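Local structure of walker-Type ATPase (2QEN) at residues D13-E18 / S208-K213; F203-S208 / E227-V232. The protein binds ADP and magnesium through a Walker-type P-loop ATPase domain and is probably an ATP-binding enzyme, its cellular role being unknown. The protein carries 1 engineered substitution. All coordinates share one frame; numbering follows the deposited sequence.

Contact 1: residues D13-E18 / S208-K213; sequences DIFDRE and SVEFLK. With ADP (adenosine-5'-diphosphate), chain C.
The adenine end of the nucleotide site in this P-loop ATPase is built where the loop of 13-18, just ahead of helix 18-30, meets helix 205-217, and Phe-15 packs there on Phe-211 and Glu-210. The Phe-15 ring is laid against the helix backbone: Phe-211 CA sits over one face, 3.9 Å from the ring centroid and 12° off its normal, a CH-pi contact. The Phe-211 ring turns an edge toward the face of the Phe-15 ring in an offset edge-to-face pair, with planes at 75° and CD2 of Phe-211 3.5 Å from CB of Phe-15. At the far end of the Phe-15 ring the aliphatic part of Glu-210 covers CZ, with Glu-210 CB 3.8 Å from Phe-15 CZ and Glu-210 CG at the ring edge, in plane.

The backbone of Phe-15 reads the base with two bonds: its N donates to ADP N1 (2.9 Å), and ADP N6 donates to its O (2.9 Å). Phe-211 holds CG anti to its backbone N (chi1 -175°), which brings its ring edge to the adenine, CE2 of Phe-211 lying 3.5 Å from ADP C2. Ile-14 CD1 adds an apolar contact to ADP C6 at 3.8 Å. An alanine in place of Phe-15 would probably leave Phe-211 CA and the Phe-211 ring edge without their aromatic partner and open a gap between loop and helix. Main-chain recognition of the N1 and N6 edge, flanked by apolar side chains, is a recurrent mode of adenine recognition in nucleotide-binding proteins, here in a P-loop ATPase.

Contact 2: residues F203-S208 / E227-V232; sequences FDKDTS and EIEEAV
Val-232, Lys-205 and Ser-208 bury the most surface where the first turn of helix 205-217 packs on helix 225-235, Lys-205 being the exposed one of the three. Both methyls of Val-232 bracket the Ser-208 methylene, CG1 and CG2 of Val-232 each lying 3.7 Å from Ser-208 CB. With CG1 anti to its backbone N (chi1 168°), the valine directs its fork at the serine, and the small serine lets the two helices approach closely, the CA atoms of Ser-208 and Val-232 being 6.5 Å apart.

The serine hydroxyl is spent on the N-cap residue at the start of its helix: Ser-208 OG donates to Asp-204 O at 3.0 Å from above the carbonyl plane, and that oxygen also takes the Ser-208 N. The cap itself is made by Asp-204 OD1, which accepts from Thr-207 N at 2.9 Å, nearly along the C-O axis, and from Thr-207 OG1 at 2.7 Å.

Lys-205, bent at chi2 and chi3, lays its aliphatic arm by the valine, CD 4.3 Å from Val-232 CG1, and reaches toward Glu-229, but Lys-205 NZ and Glu-229 OE2 are 3.9 Å apart, a long salt bridge. The chemistry therefore implies that apolar fit, lysine arm included, does most of the joining, while the serine hydroxyl is satisfied locally and the ion pair is probably weak.

Overall arrangement
Both contacts draw on helix 205-217 and share Ser-208, yet they use different sides of it. Contact 1 is buried and aromatic, joining the helix to the N-terminal loop and to the ADP base; contact 2 is only partly buried and joins the same helix to helix 225-235, with small aliphatic groups inside and charged ends outside. They touch directly: Phe-203 CE2 lies 3.2 Å from Phe-211 CD2. The Phe-203 ring also packs on Arg-17, while the Thr-207 methyl meets the Phe-15 ring. Leu-212 in turn leans on Ala-231. The helix thus stands between nucleotide and neighbouring helix, with rings on one flank and aliphatic packing on the other.

Contact 1: residues D13-E18 / S208-K213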
loop_
_atom_site.group_PDB
_atom_site.type_symbol
_atom_site.label_atom_id
_atom_site.label_comp_id
_atom_site.label_asym_id
_atom_site.label_seq_id
_atom_site.Cartn_x
_atom_site.Cartn_y
_atom_site.Cartn_z
ATOM N N ASP A 13 -13.980 5.790 11.441
ATOM C CA ASP A 13 -12.955 4.972 12.114
ATOM C C ASP A 13 -11.510 5.353 11.755
ATOM O O ASP A 13 -10.560 4.775 12.271
ATOM C CB ASP A 13 -13.219 3.489 11.827
ATOM C CG ASP A 13 -14.647 3.079 12.170
ATOM O OD1 ASP A 13 -15.282 3.768 12.999
ATOM O OD2 ASP A 13 -15.141 2.082 11.600
ATOM N N ILE A 14 -11.366 6.341 10.880
ATOM C CA ILE A 14 -10.070 6.793 10.367
ATOM C C ILE A 14 -9.737 8.142 11.000
ATOM O O ILE A 14 -10.512 9.090 10.862
ATOM C CB ILE A 14 -10.104 6.901 8.784
ATOM C CG1 ILE A 14 -10.102 5.504 8.131
ATOM C CG2 ILE A 14 -8.967 7.774 8.223
ATOM C CD1 ILE A 14 -8.983 4.604 8.609
ATOM N N PHE A 15 -8.601 8.219 11.704
ATOM C CA PHE A 15 -8.099 9.493 12.224
ATOM C C PHE A 15 -7.603 10.375 11.077
ATOM O O PHE A 15 -6.871 9.912 10.203
ATOM C CB PHE A 15 -6.978 9.283 13.253
ATOM C CG PHE A 15 -6.604 10.535 14.023
ATOM C CD1 PHE A 15 -7.331 10.915 15.148
ATOM C CD2 PHE A 15 -5.520 11.328 13.625
ATOM C CE1 PHE A 15 -6.998 12.076 15.863
ATOM C CE2 PHE A 15 -5.170 12.483 14.339
ATOM C CZ PHE A 15 -5.916 12.857 15.459
ATOM N N ASP A 16 -7.998 11.648 11.124
ATOM C CA ASP A 16 -7.766 12.651 10.065
ATOM C C ASP A 16 -7.925 12.172 8.624
ATOM O O ASP A 16 -8.998 11.696 8.240
ATOM C CB ASP A 16 -6.441 13.391 10.237
ATOM C CG ASP A 16 -6.599 14.916 10.044
ATOM O OD1 ASP A 16 -7.311 15.345 9.085
ATOM O OD2 ASP A 16 -6.026 15.683 10.872
ATOM N N ARG A 17 -6.852 12.317 7.844
ATOM C CA ARG A 17 -6.833 11.996 6.398
ATOM C C ARG A 17 -7.888 12.734 5.564
ATOM O O ARG A 17 -8.306 12.265 4.505
ATOM C CB ARG A 17 -6.897 10.480 6.154
ATOM C CG ARG A 17 -5.714 9.666 6.706
ATOM C CD ARG A 17 -4.351 10.139 6.189
ATOM N NE ARG A 17 -3.263 9.200 6.497
ATOM C CZ ARG A 17 -1.976 9.536 6.544
ATOM N NH1 ARG A 17 -1.609 10.794 6.315
ATOM N NH2 ARG A 17 -1.049 8.620 6.822
ATOM N N GLU A 18 -8.295 13.904 6.040
ATOM C CA GLU A 18 -9.336 14.689 5.369
ATOM C C GLU A 18 -8.832 15.386 4.097
ATOM O O GLU A 18 -9.568 15.515 3.121
ATOM C CB GLU A 18 -9.986 15.668 6.352
ATOM C CG GLU A 18 -11.012 14.980 7.257
ATOM C CD GLU A 18 -10.945 15.444 8.693
ATOM O OE1 GLU A 18 -10.995 16.674 8.919
ATOM O OE2 GLU A 18 -10.836 14.578 9.602
ATOM N N SER A 208 0.486 12.955 15.089
ATOM C CA SER A 208 0.851 11.733 15.829
ATOM C C SER A 208 0.482 11.785 17.317
ATOM O O SER A 208 -0.109 10.844 17.840
ATOM C CB SER A 208 2.343 11.430 15.682
ATOM O OG SER A 208 2.676 11.259 14.321
ATOM N N VAL A 209 0.849 12.885 17.978
ATOM C CA VAL A 209 0.501 13.141 19.379
ATOM C C VAL A 209 -1.014 13.121 19.590
ATOM O O VAL A 209 -1.512 12.451 20.499
ATOM C CB VAL A 209 1.130 14.500 19.886
ATOM C CG1 VAL A 209 0.400 15.044 21.116
ATOM C CG2 VAL A 209 2.623 14.319 20.204
ATOM N N GLU A 210 -1.733 13.843 18.733
ATOM C CA GLU A 210 -3.198 13.860 18.756
ATOM C C GLU A 210 -3.875 12.498 18.501
ATOM O O GLU A 210 -4.914 12.186 19.115
ATOM C CB GLU A 210 -3.729 14.905 17.770
ATOM C CG GLU A 210 -5.088 15.444 18.148
ATOM C CD GLU A 210 -5.227 15.657 19.648
ATOM O OE1 GLU A 210 -4.644 16.645 20.165
ATOM O OE2 GLU A 210 -5.910 14.813 20.296
ATOM N N PHE A 211 -3.282 11.715 17.599
ATOM C CA PHE A 211 -3.707 10.346 17.308
ATOM C C PHE A 211 -3.685 9.506 18.584
ATOM O O PHE A 211 -4.704 8.934 18.966
ATOM C CB PHE A 211 -2.786 9.747 16.226
ATOM C CG PHE A 211 -3.191 8.382 15.745
ATOM C CD1 PHE A 211 -2.824 7.226 16.457
ATOM C CD2 PHE A 211 -3.898 8.238 14.551
ATOM C CE1 PHE A 211 -3.194 5.953 16.010
ATOM C CE2 PHE A 211 -4.260 6.981 14.095
ATOM C CZ PHE A 211 -3.901 5.827 14.834
ATOM N N LEU A 212 -2.528 9.456 19.242
ATOM C CA LEU A 212 -2.364 8.731 20.499
ATOM C C LEU A 212 -3.277 9.243 21.611
ATOM O O LEU A 212 -3.900 8.456 22.329
ATOM C CB LEU A 212 -0.900 8.785 20.966
ATOM C CG LEU A 212 0.084 7.918 20.170
ATOM C CD1 LEU A 212 1.483 7.991 20.792
ATOM C CD2 LEU A 212 -0.410 6.439 20.058
ATOM N N LYS A 213 -3.354 10.563 21.739
ATOM C CA LYS A 213 -4.246 11.210 22.696
ATOM C C LYS A 213 -5.697 10.770 22.542
ATOM O O LYS A 213 -6.331 10.413 23.530
ATOM C CB LYS A 213 -4.125 12.732 22.591
ATOM C CG LYS A 213 -2.921 13.284 23.339
ATOM C CD LYS A 213 -2.782 14.809 23.213
ATOM C CE LYS A 213 -3.973 15.555 23.795
ATOM N NZ LYS A 213 -4.297 15.073 25.174
HETATM P PB ADP C . -0.888 0.454 3.977
HETATM O O1B ADP C . -0.499 1.872 3.637
HETATM O O2B ADP C . -2.046 -0.037 3.136
HETATM O O3B ADP C . 0.242 -0.540 4.037
HETATM P PA ADP C . -2.840 0.158 6.179
HETATM O O1A ADP C . -3.986 0.962 5.625
HETATM O O2A ADP C . -2.946 -1.332 6.284
HETATM O O3A ADP C . -1.417 0.573 5.492
HETATM O "O5'" ADP C . -2.574 0.783 7.646
HETATM C "C5'" ADP C . -1.793 0.125 8.649
HETATM C "C4'" ADP C . -2.617 0.087 9.943
HETATM O "O4'" ADP C . -2.565 1.362 10.611
HETATM C "C3'" ADP C . -4.111 -0.174 9.758
HETATM O "O3'" ADP C . -4.443 -1.554 9.849
HETATM C "C2'" ADP C . -4.734 0.526 10.923
HETATM O "O2'" ADP C . -4.383 -0.252 12.065
HETATM C "C1'" ADP C . -3.859 1.730 11.099
HETATM N N9 ADP C . -4.257 2.987 10.425
HETATM C C8 ADP C . -3.781 3.414 9.240
HETATM N N7 ADP C . -4.268 4.638 8.927
HETATM C C5 ADP C . -5.079 5.014 9.933
HETATM C C6 ADP C . -5.918 6.189 10.246
HETATM N N6 ADP C . -5.987 7.240 9.398
HETATM N N1 ADP C . -6.610 6.181 11.414
HETATM C C2 ADP C . -6.561 5.143 12.256
HETATM N N3 ADP C . -5.802 4.050 12.051
HETATM C C4 ADP C . -5.059 3.924 10.926
#

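Contact 2: residues F203-S208 / E227-V232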
loop_
_atom_site.group_PDB
_atom_site.type_symbol
_atom_site.label_atom_id
_atom_site.label_comp_id
_atom_site.label_asym_id
_atom_site.label_seq_id
_atom_site.Cartn_x
_atom_site.Cartn_y
_atom_site.Cartn_z
ATOM N N PHE A 203 1.962 10.904 9.429
ATOM C CA PHE A 203 1.481 12.032 10.216
ATOM C C PHE A 203 2.655 12.897 10.656
ATOM O O PHE A 203 3.739 12.376 10.949
ATOM C CB PHE A 203 0.772 11.546 11.493
ATOM C CG PHE A 203 -0.502 10.763 11.257
ATOM C CD1 PHE A 203 -1.341 11.039 10.166
ATOM C CD2 PHE A 203 -0.890 9.772 12.170
ATOM C CE1 PHE A 203 -2.528 10.320 9.974
ATOM C CE2 PHE A 203 -2.083 9.054 11.985
ATOM C CZ PHE A 203 -2.894 9.321 10.884
ATOM N N ASP A 204 2.438 14.210 10.734
ATOM C CA ASP A 204 3.419 15.077 11.371
ATOM C C ASP A 204 3.454 14.854 12.897
ATOM O O ASP A 204 2.660 14.075 13.438
ATOM C CB ASP A 204 3.258 16.558 10.952
ATOM C CG ASP A 204 1.976 17.228 11.480
ATOM O OD1 ASP A 204 1.344 16.752 12.439
ATOM O OD2 ASP A 204 1.619 18.300 10.933
ATOM N N LYS A 205 4.399 15.499 13.573
ATOM C CA LYS A 205 4.547 15.401 15.022
ATOM C C LYS A 205 3.237 15.600 15.780
ATOM O O LYS A 205 2.816 14.726 16.538
ATOM C CB LYS A 205 5.567 16.434 15.499
ATOM C CG LYS A 205 6.860 15.867 16.056
ATOM C CD LYS A 205 6.846 15.813 17.585
ATOM C CE LYS A 205 6.685 17.178 18.217
ATOM N NZ LYS A 205 6.349 17.063 19.677
ATOM N N ASP A 206 2.603 16.750 15.561
ATOM C CA ASP A 206 1.404 17.132 16.309
ATOM C C ASP A 206 0.204 16.221 16.051
ATOM O O ASP A 206 -0.583 15.960 16.960
ATOM C CB ASP A 206 1.043 18.606 16.053
ATOM C CG ASP A 206 1.978 19.577 16.777
ATOM O OD1 ASP A 206 2.897 19.129 17.499
ATOM O OD2 ASP A 206 1.790 20.800 16.633
ATOM N N THR A 207 0.071 15.755 14.808
ATOM C CA THR A 207 -0.970 14.806 14.417
ATOM C C THR A 207 -0.749 13.457 15.116
ATOM O O THR A 207 -1.680 12.899 15.695
ATOM C CB THR A 207 -1.050 14.664 12.872
ATOM O OG1 THR A 207 -1.195 15.966 12.277
ATOM C CG2 THR A 207 -2.234 13.806 12.449
ATOM N N SER A 208 0.486 12.955 15.089
ATOM C CA SER A 208 0.851 11.733 15.829
ATOM C C SER A 208 0.482 11.785 17.317
ATOM O O SER A 208 -0.109 10.844 17.840
ATOM C CB SER A 208 2.343 11.430 15.682
ATOM O OG SER A 208 2.676 11.259 14.321
ATOM N N GLU A 227 5.199 10.567 28.016
ATOM C CA GLU A 227 5.147 9.203 27.495
ATOM C C GLU A 227 4.615 9.173 26.057
ATOM O O GLU A 227 5.078 8.387 25.225
ATOM C CB GLU A 227 4.289 8.287 28.389
ATOM C CG GLU A 227 4.876 8.016 29.795
ATOM C CD GLU A 227 3.986 7.095 30.632
ATOM O OE1 GLU A 227 3.242 6.266 30.047
ATOM O OE2 GLU A 227 4.021 7.204 31.879
ATOM N N ILE A 228 3.627 10.014 25.773
ATOM C CA ILE A 228 3.144 10.175 24.400
ATOM C C ILE A 228 4.223 10.813 23.502
ATOM O O ILE A 228 4.449 10.352 22.380
ATOM C CB ILE A 228 1.765 10.916 24.353
ATOM C CG1 ILE A 228 0.643 9.928 24.752
ATOM C CG2 ILE A 228 1.497 11.541 22.954
ATOM C CD1 ILE A 228 -0.622 10.579 25.247
ATOM N N GLU A 229 4.909 11.837 24.005
ATOM C CA GLU A 229 6.038 12.434 23.279
ATOM C C GLU A 229 7.128 11.411 22.976
ATOM O O GLU A 229 7.606 11.331 21.846
ATOM C CB GLU A 229 6.628 13.621 24.046
ATOM C CG GLU A 229 5.607 14.687 24.366
ATOM C CD GLU A 229 6.207 16.068 24.474
ATOM O OE1 GLU A 229 6.908 16.341 25.483
ATOM O OE2 GLU A 229 5.954 16.881 23.548
ATOM N N GLU A 230 7.506 10.621 23.984
ATOM C CA GLU A 230 8.505 9.562 23.805
ATOM C C GLU A 230 8.059 8.488 22.788
ATOM O O GLU A 230 8.860 8.009 21.994
ATOM C CB GLU A 230 8.872 8.931 25.156
ATOM C CG GLU A 230 10.189 8.162 25.169
ATOM C CD GLU A 230 11.402 9.038 25.444
ATOM O OE1 GLU A 230 11.594 9.505 26.599
ATOM O OE2 GLU A 230 12.180 9.251 24.490
ATOM N N ALA A 231 6.786 8.108 22.801
ATOM C CA ALA A 231 6.285 7.130 21.824
ATOM C C ALA A 231 6.381 7.664 20.382
ATOM O O ALA A 231 6.736 6.932 19.467
ATOM C CB ALA A 231 4.866 6.721 22.156
ATOM N N VAL A 232 6.086 8.943 20.191
ATOM C CA VAL A 232 6.117 9.553 18.859
ATOM C C VAL A 232 7.560 9.757 18.344
ATOM O O VAL A 232 7.824 9.636 17.151
ATOM C CB VAL A 232 5.295 10.874 18.832
ATOM C CG1 VAL A 232 5.548 11.668 17.539
ATOM C CG2 VAL A 232 3.811 10.570 19.018
#